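Local structure of xylose isomerase domain protein (Alicyclobacillus acidocaldarius subsp. acidocaldarius, 3U0H) at residues R122-V127 / V138-V143; E130-G135 / G170-G175. The protein probably acts as an isomerase, being a TIM-barrel protein of the xylose isomerase-like family. One frame throughout, in Å; residues are numbered along the deposited sequence.

In the fold
Both contacts hold helix 113-131 on the outside of the TIM barrel. Contact 1 joins the middle of the helix to strand 137-141; contact 2 sets its end and the 3-10 turn after it against the turn leading into neighbouring strand 174-179. Their centres lie about 12 and 17 Å from the chain centre, respectively, and about 10 Å apart. The parallel strands join them directly: V138 N to N173 O at 2.9 Å and V138 O to G175 N at 2.7 Å are probable hydrogen bonds. L140 CD1 packs on V174 CG1 between them. E141 points to the inner side, close to the D179 carboxylate, near the C-terminal mouth where TIM barrels keep their active sites.

Contact 1: residues R122-V127 / V138-V143; sequences RRIRQV and VGLEYV
I124 of helix 113-131 and L140 of strand 137-141 meet tip to tip in the layer between barrel and outer helices of a (βα)8 TIM barrel. The I124 end carbon CD1 approaches L140 CD1 at 4.1 Å and sits almost as near to CD2, so it faces both methyls of the leucine; I124 CG2 comes in beside it, 4.2 Å from L140 CD1. The isoleucine's CG1 is anti to the carbonyl carbon (chi1 -67°), which carries CD1 out from the helix toward the strand. I169 of helix 159-169 touches both, and F165 packs on I124. One helical turn further on the fit is looser: V127 CG1 and V138 CG2 are 4.4 Å apart, and V127 also leans on L83 of helix 76-84. On the far side R122, R125 and Q126 are only partly exposed, and a second subunit meets R122 and R125. R125 donates to the backbone oxygens of A168 and I169, while R122 makes salt bridges to E76 and to E167 of the second subunit. R122 NH1 reaches one turn ahead to Q126 OE1 at 2.8 Å; the oxygen lies nearly in the guanidinium plane, and NH1 is tilted 32° from the amide's carbonyl plane.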
loop_
_atom_site.group_PDB
_atom_site.type_symbol
_atom_site.label_atom_id
_atom_site.label_comp_id
_atom_site.label_asym_id
_atom_site.label_seq_id
_atom_site.Cartn_x
_atom_site.Cartn_y
_atom_site.Cartn_z
ATOM N N ARG A 122 -11.652 -8.406 -3.240
ATOM C CA ARG A 122 -11.496 -6.977 -2.943
ATOM C C ARG A 122 -12.156 -6.570 -1.620
ATOM O O ARG A 122 -11.678 -5.707 -0.921
ATOM C CB ARG A 122 -12.011 -6.132 -4.106
ATOM C CG ARG A 122 -11.936 -4.622 -3.869
ATOM C CD ARG A 122 -13.223 -4.047 -3.292
ATOM N NE ARG A 122 -14.452 -4.304 -4.067
ATOM C CZ ARG A 122 -15.687 -3.936 -3.694
ATOM N NH1 ARG A 122 -15.919 -3.332 -2.525
ATOM N NH2 ARG A 122 -16.709 -4.175 -4.507
ATOM N N ARG A 123 -13.280 -7.169 -1.290
ATOM C CA ARG A 123 -14.025 -6.801 -0.069
ATOM C C ARG A 123 -13.375 -7.349 1.209
ATOM O O ARG A 123 -13.445 -6.739 2.267
ATOM C CB ARG A 123 -15.469 -7.322 -0.173
ATOM C CG ARG A 123 -16.337 -6.555 -1.146
ATOM C CD ARG A 123 -17.762 -7.075 -1.181
ATOM N NE ARG A 123 -18.662 -6.224 -1.936
ATOM C CZ ARG A 123 -19.996 -6.357 -1.937
ATOM N NH1 ARG A 123 -20.603 -7.311 -1.180
ATOM N NH2 ARG A 123 -20.738 -5.544 -2.678
ATOM N N ILE A 124 -12.801 -8.528 1.094
ATOM C CA ILE A 124 -12.050 -9.161 2.171
ATOM C C ILE A 124 -10.799 -8.356 2.448
ATOM O O ILE A 124 -10.420 -8.186 3.603
ATOM C CB ILE A 124 -11.685 -10.641 1.842
ATOM C CG1 ILE A 124 -12.984 -11.500 1.801
ATOM C CG2 ILE A 124 -10.734 -11.209 2.899
ATOM C CD1 ILE A 124 -12.835 -12.990 1.497
ATOM N N ARG A 125 -10.180 -7.842 1.384
ATOM C CA ARG A 125 -9.012 -6.963 1.469
ATOM C C ARG A 125 -9.407 -5.701 2.245
ATOM O O ARG A 125 -8.692 -5.258 3.164
ATOM C CB ARG A 125 -8.526 -6.606 0.056
ATOM C CG ARG A 125 -7.383 -5.625 0.004
ATOM C CD ARG A 125 -7.187 -5.084 -1.444
ATOM N NE ARG A 125 -7.145 -6.192 -2.376
ATOM C CZ ARG A 125 -7.552 -6.234 -3.651
ATOM N NH1 ARG A 125 -8.031 -5.188 -4.276
ATOM N NH2 ARG A 125 -7.445 -7.416 -4.294
ATOM N N GLN A 126 -10.511 -5.083 1.828
ATOM C CA GLN A 126 -11.042 -3.898 2.526
ATOM C C GLN A 126 -11.314 -4.223 4.006
ATOM O O GLN A 126 -10.991 -3.445 4.880
ATOM C CB GLN A 126 -12.272 -3.359 1.825
ATOM C CG GLN A 126 -11.990 -2.641 0.501
ATOM C CD GLN A 126 -13.271 -2.163 -0.198
ATOM O OE1 GLN A 126 -14.240 -2.895 -0.324
ATOM N NE2 GLN A 126 -13.270 -0.940 -0.632
ATOM N N VAL A 127 -11.881 -5.376 4.293
ATOM C CA VAL A 127 -12.122 -5.746 5.673
ATOM C C VAL A 127 -10.797 -5.868 6.420
ATOM O O VAL A 127 -10.656 -5.301 7.509
ATOM C CB VAL A 127 -12.943 -7.013 5.754
ATOM C CG1 VAL A 127 -12.948 -7.628 7.167
ATOM C CG2 VAL A 127 -14.375 -6.711 5.310
ATOM N N VAL A 138 -7.679 -11.605 10.031
ATOM C CA VAL A 138 -8.804 -12.229 9.409
ATOM C C VAL A 138 -8.470 -13.701 9.158
ATOM O O VAL A 138 -7.482 -14.051 8.541
ATOM C CB VAL A 138 -9.160 -11.511 8.073
ATOM C CG1 VAL A 138 -10.349 -12.193 7.332
ATOM C CG2 VAL A 138 -9.458 -10.053 8.351
ATOM N N GLY A 139 -9.280 -14.578 9.682
ATOM C CA GLY A 139 -9.152 -15.978 9.342
ATOM C C GLY A 139 -10.358 -16.409 8.526
ATOM O O GLY A 139 -11.514 -16.133 8.866
ATOM N N LEU A 140 -10.070 -17.047 7.415
ATOM C CA LEU A 140 -11.076 -17.439 6.457
ATOM C C LEU A 140 -11.200 -18.935 6.628
ATOM O O LEU A 140 -10.219 -19.658 6.529
ATOM C CB LEU A 140 -10.600 -17.086 5.035
ATOM C CG LEU A 140 -10.475 -15.624 4.748
ATOM C CD1 LEU A 140 -10.031 -15.279 3.324
ATOM C CD2 LEU A 140 -11.777 -14.879 5.061
ATOM N N GLU A 141 -12.397 -19.387 6.924
ATOM C CA GLU A 141 -12.680 -20.795 6.991
ATOM C C GLU A 141 -12.910 -21.481 5.640
ATOM O O GLU A 141 -13.953 -21.286 5.027
ATOM C CB GLU A 141 -13.891 -21.015 7.901
ATOM C CG GLU A 141 -14.187 -22.487 8.157
ATOM C CD GLU A 141 -15.372 -22.681 9.109
ATOM O OE1 GLU A 141 -16.015 -21.700 9.551
ATOM O OE2 GLU A 141 -15.646 -23.841 9.440
ATOM N N TYR A 142 -11.958 -22.308 5.181
ATOM C CA TYR A 142 -12.202 -23.189 4.010
ATOM C C TYR A 142 -13.142 -24.315 4.443
ATOM O O TYR A 142 -12.990 -24.861 5.514
ATOM C CB TYR A 142 -10.914 -23.751 3.400
ATOM C CG TYR A 142 -10.037 -24.613 4.306
ATOM C CD1 TYR A 142 -9.145 -24.050 5.231
ATOM C CD2 TYR A 142 -10.039 -25.990 4.181
ATOM C CE1 TYR A 142 -8.350 -24.865 6.042
ATOM C CE2 TYR A 142 -9.261 -26.787 4.970
ATOM C CZ TYR A 142 -8.403 -26.243 5.879
ATOM O OH TYR A 142 -7.666 -27.117 6.642
ATOM N N VAL A 143 -14.108 -24.633 3.599
ATOM C CA VAL A 143 -15.169 -25.576 3.921
ATOM C C VAL A 143 -14.995 -26.825 3.036
ATOM O O VAL A 143 -14.955 -26.742 1.797
ATOM C CB VAL A 143 -16.508 -24.855 3.722
ATOM C CG1 VAL A 143 -17.735 -25.787 3.728
ATOM C CG2 VAL A 143 -16.584 -23.701 4.740
#

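Contact 2: residues E130-G135 / G170-G175; sequences ELLPLG and GAPNVG. With EDO (1,2-ethanediol), chain E.
N173 holds CG between its backbone N and carbonyl carbon (chi1 59°), and L132 turns CG anti to its own carbonyl carbon (chi1 -66°); with L132 chi2 extended at 169°, these torsions set a leucine methyl over the face of the asparagine amide. L132 CD2 is 3.4 Å from both N173 CG and OD1 and 3.6 Å from ND2, so the methyl sits above the flat group, and the two side chains pass each other at a slant. The same methyl reaches P172 CG at 4.3 Å, while L131 CB lies beside ND2. The 3-10 turn after helix 113-131 is thus joined to the beta turn from A171 to V174 that leads into strand 174-179. L132 of the third subunit packs on L132, P172 and N173, so that the packing continues across the subunit interface. Just before the turn, G170 O accepts a 2.8 Å hydrogen bond from O2 of an ethanediol, probably from the crystallisation liquor, which also binds G170 O of the second subunit. N173 ND2 donates to the backbone oxygens of A128 and M136; a leucine here would probably leave both carbonyls without this donor and disturb the helix end. N173 OD1, by contrast, is buried with no polar partner in the model, so the amide probably serves mainly as a donor through ND2, with its face lent to L132.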
loop_
_atom_site.group_PDB
_atom_site.type_symbol
_atom_site.label_atom_id
_atom_site.label_comp_id
_atom_site.label_asym_id
_atom_site.label_seq_id
_atom_site.Cartn_x
_atom_site.Cartn_y
_atom_site.Cartn_z
ATOM N N GLU A 130 -9.236 -2.527 7.283
ATOM C CA GLU A 130 -9.841 -1.768 8.394
ATOM C C GLU A 130 -9.308 -2.329 9.698
ATOM O O GLU A 130 -9.359 -1.653 10.739
ATOM C CB GLU A 130 -11.387 -1.835 8.424
ATOM C CG GLU A 130 -12.061 -1.058 7.309
ATOM C CD GLU A 130 -11.630 0.389 7.339
ATOM O OE1 GLU A 130 -11.666 0.969 8.434
ATOM O OE2 GLU A 130 -11.195 0.928 6.310
ATOM N N LEU A 131 -8.774 -3.542 9.651
ATOM C CA LEU A 131 -8.383 -4.192 10.924
ATOM C C LEU A 131 -6.881 -4.069 11.241
ATOM O O LEU A 131 -6.444 -4.396 12.341
ATOM C CB LEU A 131 -8.853 -5.658 10.959
ATOM C CG LEU A 131 -10.371 -5.908 10.986
ATOM C CD1 LEU A 131 -10.603 -7.394 10.687
ATOM C CD2 LEU A 131 -11.007 -5.574 12.339
ATOM N N LEU A 132 -6.094 -3.579 10.289
ATOM C CA LEU A 132 -4.654 -3.447 10.514
ATOM C C LEU A 132 -4.335 -2.545 11.710
ATOM O O LEU A 132 -3.462 -2.901 12.434
ATOM C CB LEU A 132 -3.913 -2.959 9.250
ATOM C CG LEU A 132 -3.911 -3.951 8.063
ATOM C CD1 LEU A 132 -3.409 -3.344 6.722
ATOM C CD2 LEU A 132 -3.081 -5.181 8.461
ATOM N N PRO A 133 -5.088 -1.410 11.948
ATOM C CA PRO A 133 -4.734 -0.561 13.066
ATOM C C PRO A 133 -4.957 -1.191 14.420
ATOM O O PRO A 133 -4.367 -0.709 15.418
ATOM C CB PRO A 133 -5.643 0.647 12.923
ATOM C CG PRO A 133 -6.145 0.639 11.504
ATOM C CD PRO A 133 -6.130 -0.791 11.088
ATOM N N LEU A 134 -5.755 -2.261 14.451
ATOM C CA LEU A 134 -6.201 -2.850 15.694
ATOM C C LEU A 134 -5.346 -4.042 16.007
ATOM O O LEU A 134 -5.469 -4.637 17.056
ATOM C CB LEU A 134 -7.678 -3.284 15.571
ATOM C CG LEU A 134 -8.632 -2.251 14.934
ATOM C CD1 LEU A 134 -10.064 -2.798 14.800
ATOM C CD2 LEU A 134 -8.581 -0.920 15.709
ATOM N N GLY A 135 -4.458 -4.398 15.098
ATOM C CA GLY A 135 -3.644 -5.587 15.320
ATOM C C GLY A 135 -4.495 -6.845 15.297
ATOM O O GLY A 135 -4.387 -7.717 16.155
ATOM N N GLY A 170 -4.411 -10.139 -1.195
ATOM C CA GLY A 170 -3.200 -9.349 -1.070
ATOM C C GLY A 170 -3.108 -8.495 0.165
ATOM O O GLY A 170 -2.653 -7.372 0.076
ATOM N N ALA A 171 -3.569 -9.019 1.310
ATOM C CA ALA A 171 -3.556 -8.292 2.581
ATOM C C ALA A 171 -2.723 -9.131 3.475
ATOM O O ALA A 171 -2.898 -10.361 3.538
ATOM C CB ALA A 171 -4.947 -8.123 3.203
ATOM N N PRO A 172 -1.843 -8.493 4.235
ATOM C CA PRO A 172 -0.842 -9.258 5.006
ATOM C C PRO A 172 -1.406 -9.955 6.276
ATOM O O PRO A 172 -0.840 -10.931 6.750
ATOM C CB PRO A 172 0.176 -8.187 5.370
ATOM C CG PRO A 172 -0.603 -6.861 5.417
ATOM C CD PRO A 172 -1.826 -7.042 4.545
ATOM N N ASN A 173 -2.565 -9.532 6.760
ATOM C CA ASN A 173 -3.137 -10.085 7.973
ATOM C C ASN A 173 -4.257 -11.079 7.741
ATOM O O ASN A 173 -5.162 -11.172 8.620
ATOM C CB ASN A 173 -3.673 -8.966 8.932
ATOM C CG ASN A 173 -4.745 -8.103 8.298
ATOM O OD1 ASN A 173 -4.706 -7.868 7.104
ATOM N ND2 ASN A 173 -5.659 -7.581 9.090
ATOM N N VAL A 174 -4.210 -11.839 6.636
ATOM C CA VAL A 174 -5.275 -12.815 6.321
ATOM C C VAL A 174 -4.743 -14.218 6.358
ATOM O O VAL A 174 -3.741 -14.514 5.725
ATOM C CB VAL A 174 -5.993 -12.537 4.974
ATOM C CG1 VAL A 174 -7.103 -13.551 4.669
ATOM C CG2 VAL A 174 -6.618 -11.148 5.043
ATOM N N GLY A 175 -5.428 -15.074 7.140
ATOM C CA GLY A 175 -5.025 -16.462 7.293
ATOM C C GLY A 175 -6.196 -17.420 7.277
ATOM O O GLY A 175 -7.158 -17.212 6.564
HETATM C C1 EDO E . -3.955 -5.022 -3.534
HETATM O O1 EDO E . -3.711 -3.660 -3.841
HETATM C C2 EDO E . -3.536 -5.321 -2.102
HETATM O O2 EDO E . -2.201 -5.795 -2.132
#